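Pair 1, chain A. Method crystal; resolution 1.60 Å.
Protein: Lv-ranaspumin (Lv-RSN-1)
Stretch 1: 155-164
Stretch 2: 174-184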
# COMPACT_ATOMS: atom_id res chain seq x y z
N ILE A 155 -17.27 9.72 12.54
CA ILE A 155 -15.94 9.52 11.93
C ILE A 155 -14.92 9.07 12.96
O ILE A 155 -14.10 8.18 12.69
CB ILE A 155 -15.46 10.80 11.20
CG1 ILE A 155 -16.35 11.09 9.99
CG2 ILE A 155 -14.01 10.66 10.76
CD1 ILE A 155 -16.02 12.39 9.29
N ILE A 156 -14.95 9.68 14.15
CA ILE A 156 -14.07 9.27 15.24
C ILE A 156 -14.26 7.79 15.59
O ILE A 156 -13.29 7.04 15.70
CB ILE A 156 -14.24 10.16 16.48
CG1 ILE A 156 -13.66 11.53 16.21
CG2 ILE A 156 -13.58 9.52 17.71
CD1 ILE A 156 -13.95 12.51 17.31
N LYS A 157 -15.52 7.38 15.73
CA LYS A 157 -15.85 5.99 16.02
C LYS A 157 -15.34 5.06 14.92
O LYS A 157 -14.79 3.99 15.20
CB LYS A 157 -17.36 5.83 16.19
CG LYS A 157 -17.79 5.64 17.63
CD LYS A 157 -19.05 4.80 17.72
CE LYS A 157 -18.79 3.38 17.25
NZ LYS A 157 -20.05 2.59 17.19
N ASP A 158 -15.53 5.45 13.67
CA ASP A 158 -15.10 4.62 12.55
C ASP A 158 -13.58 4.53 12.50
O ASP A 158 -13.02 3.48 12.18
CB ASP A 158 -15.63 5.16 11.22
CG ASP A 158 -17.09 4.80 10.99
OD1 ASP A 158 -17.61 3.91 11.71
OD2 ASP A 158 -17.74 5.39 10.10
N LEU A 159 -12.91 5.62 12.83
CA LEU A 159 -11.46 5.62 12.80
C LEU A 159 -10.92 4.69 13.87
O LEU A 159 -9.92 3.98 13.66
CB LEU A 159 -10.93 7.04 12.99
CG LEU A 159 -9.41 7.22 12.93
CD1 LEU A 159 -8.91 6.88 11.55
CD2 LEU A 159 -9.03 8.65 13.31
N LYS A 160 -11.59 4.67 15.02
CA LYS A 160 -11.20 3.80 16.13
C LYS A 160 -11.23 2.33 15.72
O LYS A 160 -10.30 1.57 16.01
CB LYS A 160 -12.12 4.03 17.33
CG LYS A 160 -11.55 3.59 18.66
CD LYS A 160 -12.42 4.06 19.82
CE LYS A 160 -12.88 5.51 19.65
NZ LYS A 160 -13.28 6.15 20.93
N ILE A 161 -12.30 1.94 15.03
CA ILE A 161 -12.45 0.57 14.54
C ILE A 161 -11.35 0.25 13.54
O ILE A 161 -10.74 -0.83 13.58
CB ILE A 161 -13.83 0.39 13.89
CG1 ILE A 161 -14.92 0.38 14.96
CG2 ILE A 161 -13.87 -0.87 13.03
CD1 ILE A 161 -16.33 0.58 14.42
N ILE A 162 -11.08 1.19 12.64
CA ILE A 162 -10.10 0.97 11.59
C ILE A 162 -8.69 0.82 12.16
O ILE A 162 -7.95 -0.10 11.79
CB ILE A 162 -10.13 2.12 10.55
CG1 ILE A 162 -11.42 2.05 9.73
CG2 ILE A 162 -8.90 2.03 9.62
CD1 ILE A 162 -11.74 3.35 9.00
N LEU A 163 -8.31 1.72 13.06
CA LEU A 163 -6.96 1.69 13.61
C LEU A 163 -6.72 0.48 14.49
O LEU A 163 -5.58 0.03 14.63
CB LEU A 163 -6.65 2.96 14.38
CG LEU A 163 -6.69 4.23 13.54
CD1 LEU A 163 -6.46 5.44 14.42
CD2 LEU A 163 -5.69 4.18 12.40
N GLU A 164 -7.79 -0.04 15.09
CA GLU A 164 -7.66 -1.19 15.96
C GLU A 164 -7.17 -2.42 15.19
O GLU A 164 -6.51 -3.29 15.76
CB GLU A 164 -8.98 -1.48 16.68
CG GLU A 164 -8.75 -2.22 17.98
CD GLU A 164 -10.02 -2.41 18.76
OE1 GLU A 164 -11.08 -2.61 18.12
OE2 GLU A 164 -9.95 -2.37 20.01
N GLY A 174 -0.70 3.67 22.58
CA GLY A 174 -1.86 2.83 22.81
C GLY A 174 -3.10 3.47 22.21
O GLY A 174 -3.22 4.70 22.20
N LEU A 175 -4.00 2.65 21.69
CA LEU A 175 -5.24 3.15 21.10
C LEU A 175 -6.07 3.97 22.09
O LEU A 175 -6.63 5.01 21.75
CB LEU A 175 -6.08 1.98 20.59
CG LEU A 175 -7.37 2.39 19.88
CD1 LEU A 175 -7.06 2.81 18.45
CD2 LEU A 175 -8.40 1.26 19.92
N ASP A 176 -6.13 3.49 23.33
CA ASP A 176 -6.92 4.13 24.36
C ASP A 176 -6.42 5.55 24.63
O ASP A 176 -7.19 6.51 24.61
CB ASP A 176 -6.94 3.28 25.63
CG ASP A 176 -5.54 2.97 26.17
OD1 ASP A 176 -4.55 3.16 25.42
OD2 ASP A 176 -5.44 2.54 27.34
N ASP A 177 -5.12 5.71 24.84
CA ASP A 177 -4.58 7.04 25.09
C ASP A 177 -4.66 7.95 23.86
O ASP A 177 -4.84 9.17 23.99
CB ASP A 177 -3.14 6.97 25.59
CG ASP A 177 -3.05 6.61 27.06
OD1 ASP A 177 -4.10 6.51 27.72
OD2 ASP A 177 -1.92 6.44 27.56
N LEU A 178 -4.50 7.37 22.68
CA LEU A 178 -4.61 8.13 21.44
C LEU A 178 -5.98 8.79 21.38
O LEU A 178 -6.10 10.00 21.13
CB LEU A 178 -4.38 7.23 20.23
CG LEU A 178 -4.39 7.94 18.87
CD1 LEU A 178 -3.02 8.50 18.56
CD2 LEU A 178 -4.87 7.01 17.77
N PHE A 179 -7.02 8.03 21.65
CA PHE A 179 -8.36 8.59 21.52
C PHE A 179 -8.82 9.46 22.68
O PHE A 179 -9.83 10.16 22.58
CB PHE A 179 -9.38 7.53 21.14
CG PHE A 179 -9.38 7.20 19.68
CD1 PHE A 179 -8.49 6.27 19.16
CD2 PHE A 179 -10.23 7.87 18.81
CE1 PHE A 179 -8.47 5.99 17.80
CE2 PHE A 179 -10.22 7.59 17.45
CZ PHE A 179 -9.34 6.65 16.95
N LYS A 180 -8.09 9.44 23.79
CA LYS A 180 -8.30 10.45 24.82
C LYS A 180 -7.97 11.83 24.27
O LYS A 180 -8.44 12.84 24.78
CB LYS A 180 -7.46 10.16 26.06
CG LYS A 180 -8.02 9.05 26.92
CD LYS A 180 -7.04 8.59 27.99
CE LYS A 180 -7.48 7.23 28.54
NZ LYS A 180 -6.35 6.47 29.15
N ASN A 181 -7.18 11.85 23.20
CA ASN A 181 -6.68 13.07 22.60
C ASN A 181 -7.26 13.39 21.23
O ASN A 181 -6.71 14.22 20.49
CB ASN A 181 -5.16 12.98 22.51
CG ASN A 181 -4.51 13.05 23.87
OD1 ASN A 181 -4.26 14.14 24.39
ND2 ASN A 181 -4.23 11.90 24.46
N ILE A 182 -8.36 12.75 20.88
CA ILE A 182 -9.01 13.04 19.61
C ILE A 182 -10.42 13.54 19.91
O ILE A 182 -11.20 12.86 20.57
CB ILE A 182 -9.03 11.82 18.67
CG1 ILE A 182 -7.59 11.39 18.35
CG2 ILE A 182 -9.80 12.14 17.39
CD1 ILE A 182 -7.52 10.15 17.45
N PHE A 183 -10.72 14.75 19.43
CA PHE A 183 -11.94 15.46 19.81
C PHE A 183 -12.57 16.07 18.58
O PHE A 183 -11.91 16.35 17.59
CB PHE A 183 -11.63 16.65 20.72
CG PHE A 183 -10.97 16.30 22.02
CD1 PHE A 183 -9.58 16.18 22.09
CD2 PHE A 183 -11.71 16.18 23.18
CE1 PHE A 183 -8.96 15.89 23.30
CE2 PHE A 183 -11.10 15.89 24.39
CZ PHE A 183 -9.72 15.74 24.45
N VAL A 184 -13.86 16.35 18.66
CA VAL A 184 -14.45 17.29 17.73
C VAL A 184 -14.23 18.68 18.31
O VAL A 184 -14.51 18.91 19.49
CB VAL A 184 -15.95 17.07 17.56
CG1 VAL A 184 -16.48 18.02 16.52
CG2 VAL A 184 -16.21 15.63 17.12

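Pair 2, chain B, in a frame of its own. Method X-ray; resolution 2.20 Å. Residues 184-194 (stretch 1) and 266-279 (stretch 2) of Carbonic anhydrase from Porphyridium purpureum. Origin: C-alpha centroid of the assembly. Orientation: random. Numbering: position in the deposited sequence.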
# COMPACT_ATOMS: atom_id res chain seq x y z
N VAL B 184 6.17 -14.75 -12.29
CA VAL B 184 4.82 -15.31 -12.28
C VAL B 184 4.70 -16.34 -11.16
O VAL B 184 3.76 -16.27 -10.36
CB VAL B 184 4.44 -15.98 -13.63
CG1 VAL B 184 3.11 -16.69 -13.52
CG2 VAL B 184 4.37 -14.96 -14.72
N LEU B 185 5.67 -17.26 -11.05
CA LEU B 185 5.63 -18.30 -10.02
C LEU B 185 5.61 -17.73 -8.61
O LEU B 185 4.94 -18.24 -7.72
CB LEU B 185 6.82 -19.26 -10.13
CG LEU B 185 6.57 -20.73 -10.46
CD1 LEU B 185 7.82 -21.53 -10.16
CD2 LEU B 185 5.40 -21.27 -9.65
N GLU B 186 6.39 -16.68 -8.41
CA GLU B 186 6.43 -16.03 -7.11
C GLU B 186 5.06 -15.35 -6.80
O GLU B 186 4.55 -15.42 -5.69
CB GLU B 186 7.58 -15.01 -7.11
CG GLU B 186 8.39 -14.98 -5.82
CD GLU B 186 8.90 -16.37 -5.37
OE1 GLU B 186 8.36 -16.86 -4.36
OE2 GLU B 186 9.84 -16.93 -6.01
N GLN B 187 4.45 -14.72 -7.80
CA GLN B 187 3.15 -14.09 -7.59
C GLN B 187 2.09 -15.17 -7.28
O GLN B 187 1.27 -14.99 -6.39
CB GLN B 187 2.76 -13.21 -8.79
CG GLN B 187 3.80 -12.13 -9.19
CD GLN B 187 4.48 -11.46 -8.01
OE1 GLN B 187 3.83 -10.99 -7.08
NE2 GLN B 187 5.81 -11.45 -8.01
N VAL B 188 2.14 -16.31 -7.96
CA VAL B 188 1.21 -17.40 -7.69
C VAL B 188 1.36 -17.80 -6.23
O VAL B 188 0.38 -18.00 -5.51
CB VAL B 188 1.49 -18.61 -8.59
CG1 VAL B 188 0.76 -19.86 -8.07
CG2 VAL B 188 1.01 -18.29 -9.99
N HIS B 189 2.61 -17.88 -5.76
CA HIS B 189 2.85 -18.21 -4.36
C HIS B 189 2.14 -17.19 -3.46
O HIS B 189 1.51 -17.55 -2.45
CB HIS B 189 4.35 -18.17 -4.05
CG HIS B 189 4.66 -18.33 -2.58
ND1 HIS B 189 4.76 -17.26 -1.72
CD2 HIS B 189 4.78 -19.44 -1.82
CE1 HIS B 189 4.93 -17.70 -0.48
NE2 HIS B 189 4.95 -19.02 -0.52
N ASN B 190 2.31 -15.92 -3.78
CA ASN B 190 1.72 -14.83 -3.01
C ASN B 190 0.19 -14.90 -3.01
O ASN B 190 -0.44 -14.69 -1.97
CB ASN B 190 2.22 -13.48 -3.53
CG ASN B 190 3.69 -13.26 -3.20
OD1 ASN B 190 4.30 -14.05 -2.47
ND2 ASN B 190 4.25 -12.18 -3.72
N VAL B 191 -0.41 -15.22 -4.15
CA VAL B 191 -1.87 -15.33 -4.20
C VAL B 191 -2.35 -16.42 -3.24
O VAL B 191 -3.25 -16.20 -2.44
CB VAL B 191 -2.35 -15.62 -5.61
CG1 VAL B 191 -3.83 -15.93 -5.59
CG2 VAL B 191 -2.07 -14.43 -6.52
N CYS B 192 -1.70 -17.59 -3.27
CA CYS B 192 -2.06 -18.73 -2.41
C CYS B 192 -1.87 -18.45 -0.95
O CYS B 192 -2.58 -19.01 -0.11
CB CYS B 192 -1.25 -19.99 -2.74
SG CYS B 192 -1.36 -20.51 -4.43
N ALA B 193 -0.88 -17.61 -0.65
CA ALA B 193 -0.53 -17.24 0.71
C ALA B 193 -1.41 -16.15 1.33
O ALA B 193 -1.35 -15.97 2.55
CB ALA B 193 0.96 -16.84 0.78
N THR B 194 -2.23 -15.46 0.54
CA THR B 194 -3.10 -14.41 1.08
C THR B 194 -4.08 -14.99 2.08
O THR B 194 -4.46 -16.17 1.98
CB THR B 194 -3.97 -13.72 -0.01
OG1 THR B 194 -4.82 -14.70 -0.61
CG2 THR B 194 -3.10 -13.04 -1.07
N GLU B 266 2.62 -26.73 3.67
CA GLU B 266 2.25 -27.46 2.47
C GLU B 266 2.51 -26.58 1.27
O GLU B 266 2.91 -27.06 0.23
CB GLU B 266 0.75 -27.80 2.45
CG GLU B 266 0.24 -28.76 3.53
CD GLU B 266 -1.30 -28.96 3.48
OE1 GLU B 266 -1.94 -28.63 2.45
OE2 GLU B 266 -1.87 -29.44 4.49
N LEU B 267 2.26 -25.28 1.41
CA LEU B 267 2.45 -24.36 0.28
C LEU B 267 3.90 -24.30 -0.13
O LEU B 267 4.23 -24.28 -1.31
CB LEU B 267 1.97 -22.96 0.63
CG LEU B 267 1.22 -22.11 -0.41
CD1 LEU B 267 1.52 -20.62 -0.16
CD2 LEU B 267 1.58 -22.48 -1.83
N ASP B 268 4.78 -24.23 0.86
CA ASP B 268 6.22 -24.18 0.59
C ASP B 268 6.64 -25.37 -0.28
O ASP B 268 7.29 -25.21 -1.31
CB ASP B 268 7.02 -24.19 1.91
CG ASP B 268 6.95 -22.85 2.67
OD1 ASP B 268 6.93 -21.78 2.05
OD2 ASP B 268 6.94 -22.88 3.92
N SER B 269 6.23 -26.56 0.12
CA SER B 269 6.54 -27.76 -0.63
C SER B 269 5.97 -27.72 -2.04
O SER B 269 6.67 -28.02 -3.01
CB SER B 269 6.04 -28.97 0.13
OG SER B 269 6.74 -29.00 1.35
N THR B 270 4.71 -27.32 -2.15
CA THR B 270 4.03 -27.21 -3.44
C THR B 270 4.80 -26.30 -4.40
O THR B 270 5.03 -26.65 -5.58
CB THR B 270 2.61 -26.64 -3.25
OG1 THR B 270 1.82 -27.57 -2.51
CG2 THR B 270 1.95 -26.42 -4.59
N MET B 271 5.23 -25.15 -3.89
CA MET B 271 5.98 -24.20 -4.71
C MET B 271 7.35 -24.71 -5.11
O MET B 271 7.78 -24.50 -6.24
CB MET B 271 6.11 -22.84 -4.02
CG MET B 271 4.77 -22.12 -3.80
SD MET B 271 3.75 -21.99 -5.28
CE MET B 271 4.87 -21.14 -6.41
N GLU B 272 7.99 -25.45 -4.21
CA GLU B 272 9.31 -26.06 -4.44
C GLU B 272 9.17 -26.98 -5.65
O GLU B 272 9.95 -26.92 -6.60
CB GLU B 272 9.67 -26.84 -3.19
CG GLU B 272 11.04 -27.47 -3.13
CD GLU B 272 11.34 -28.05 -1.75
OE1 GLU B 272 12.11 -27.42 -1.00
OE2 GLU B 272 10.78 -29.13 -1.40
N LYS B 273 8.11 -27.78 -5.65
CA LYS B 273 7.82 -28.68 -6.78
C LYS B 273 7.61 -27.94 -8.09
O LYS B 273 8.17 -28.33 -9.10
CB LYS B 273 6.58 -29.52 -6.50
CG LYS B 273 6.40 -30.65 -7.51
CD LYS B 273 5.06 -31.35 -7.31
CE LYS B 273 5.15 -32.82 -7.76
NZ LYS B 273 5.81 -33.04 -9.09
N LEU B 274 6.78 -26.89 -8.07
CA LEU B 274 6.49 -26.09 -9.28
C LEU B 274 7.73 -25.41 -9.79
O LEU B 274 8.03 -25.40 -10.98
CB LEU B 274 5.39 -25.07 -8.99
CG LEU B 274 4.03 -25.65 -8.63
CD1 LEU B 274 3.04 -24.51 -8.47
CD2 LEU B 274 3.59 -26.58 -9.73
N THR B 275 8.54 -24.92 -8.86
CA THR B 275 9.78 -24.27 -9.25
C THR B 275 10.68 -25.28 -9.98
O THR B 275 11.23 -24.98 -11.04
CB THR B 275 10.50 -23.73 -8.01
OG1 THR B 275 9.62 -22.84 -7.32
CG2 THR B 275 11.72 -22.96 -8.41
N ALA B 276 10.78 -26.48 -9.42
CA ALA B 276 11.58 -27.54 -10.01
C ALA B 276 11.12 -27.81 -11.43
O ALA B 276 11.93 -27.90 -12.36
CB ALA B 276 11.48 -28.81 -9.18
N GLU B 277 9.81 -27.83 -11.63
CA GLU B 277 9.27 -28.10 -12.95
C GLU B 277 9.47 -26.96 -13.93
O GLU B 277 9.72 -27.17 -15.12
CB GLU B 277 7.82 -28.53 -12.82
CG GLU B 277 7.72 -29.85 -12.06
CD GLU B 277 6.32 -30.23 -11.61
OE1 GLU B 277 6.17 -31.34 -11.08
OE2 GLU B 277 5.38 -29.43 -11.77
N LEU B 278 9.49 -25.73 -13.43
CA LEU B 278 9.71 -24.61 -14.33
C LEU B 278 11.17 -24.61 -14.76
O LEU B 278 11.49 -24.66 -15.94
CB LEU B 278 9.40 -23.29 -13.61
CG LEU B 278 9.55 -21.94 -14.31
CD1 LEU B 278 10.64 -21.13 -13.70
CD2 LEU B 278 9.78 -22.08 -15.78
N VAL B 279 12.04 -24.58 -13.76
CA VAL B 279 13.47 -24.51 -13.96
C VAL B 279 14.11 -25.54 -14.86
O VAL B 279 15.04 -25.23 -15.58
CB VAL B 279 14.19 -24.37 -12.61
CG1 VAL B 279 15.66 -24.52 -12.76
CG2 VAL B 279 13.89 -22.99 -12.03
O HOH W 1 4.57 -20.40 1.63

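Two nearly antiparallel helices, packed side by side, pose the same problem in both pairs, and their backbones superpose with an RMSD of 0.5 Å over 14 central residues. In pair 1 the axes of helices 155-164 and 175-180 approach to 11.4 Å at 156°; in pair 2 helices 184-193 and 266-279 approach to 10.8 Å at 162°. The second elements differ in length: in pair 1 the helix gives way to a strand, 182-184, whereas in pair 2 it runs on to Val B279. Even so, Ile A182 falls on Leu B274, and Val A184 lies, more loosely, on Leu B278. Neither interface contains a direct hydrogen bond across the stretches; the contacts are mostly between apolar side-chain atoms.

A telling matched position is Phe A179 and Met B271, whose side-chain centers lie 0.3 Å apart after superposition. In pair 1 the phenyl ring is a knob among Ile A156, Leu A159, Lys A160 and Leu A163. Lys A160 lays its aliphatic portion over one face, with CG 4.0 Å from the Phe A179 ring centroid, a CH-pi contact that lets a charged residue serve an apolar interface. Pair 2 exchanges the roles: the ring now belongs to His B189, the counterpart of Lys A160, and the flexible chain to Met B271. The thioether chain meets the ring at its edge, with Met B271 CG 3.3 Å from His B189 CD2. A face-on contact has thus become an edge-on one.

At the next matched position, Ile A156 and Leu B185 both point toward the opposing stretch. Ile A156 reaches Phe A179, its CG2 lying 3.9 Å from CE2 of that ring, and places CD1 3.9 Å from Val A184 CG2. Leu B185 is itself a knob, among Met B271, Leu B274, Thr B275 and Leu B278, and its CD2 comes within 3.3 Å of Met B271 CE. The longer helix supplies the last part of this socket, where the strand supplies Val A184 in pair 1.

Leu A175 and Leu B267 also match. The former packs its CD1 4.1 Å from Leu A163 CB; the latter places CD1 3.8 Å from CB of the smaller Cys B192.

Across the stretches of pair 2, a water links His B189 and Asp B268: it lies 2.6 Å from His B189 NE2 and donates a 2.8 Å hydrogen bond to Asp B268 OD1. The general lesson is that one backbone frame can accommodate different side chains, with ring and flexible chain exchanged between matched positions.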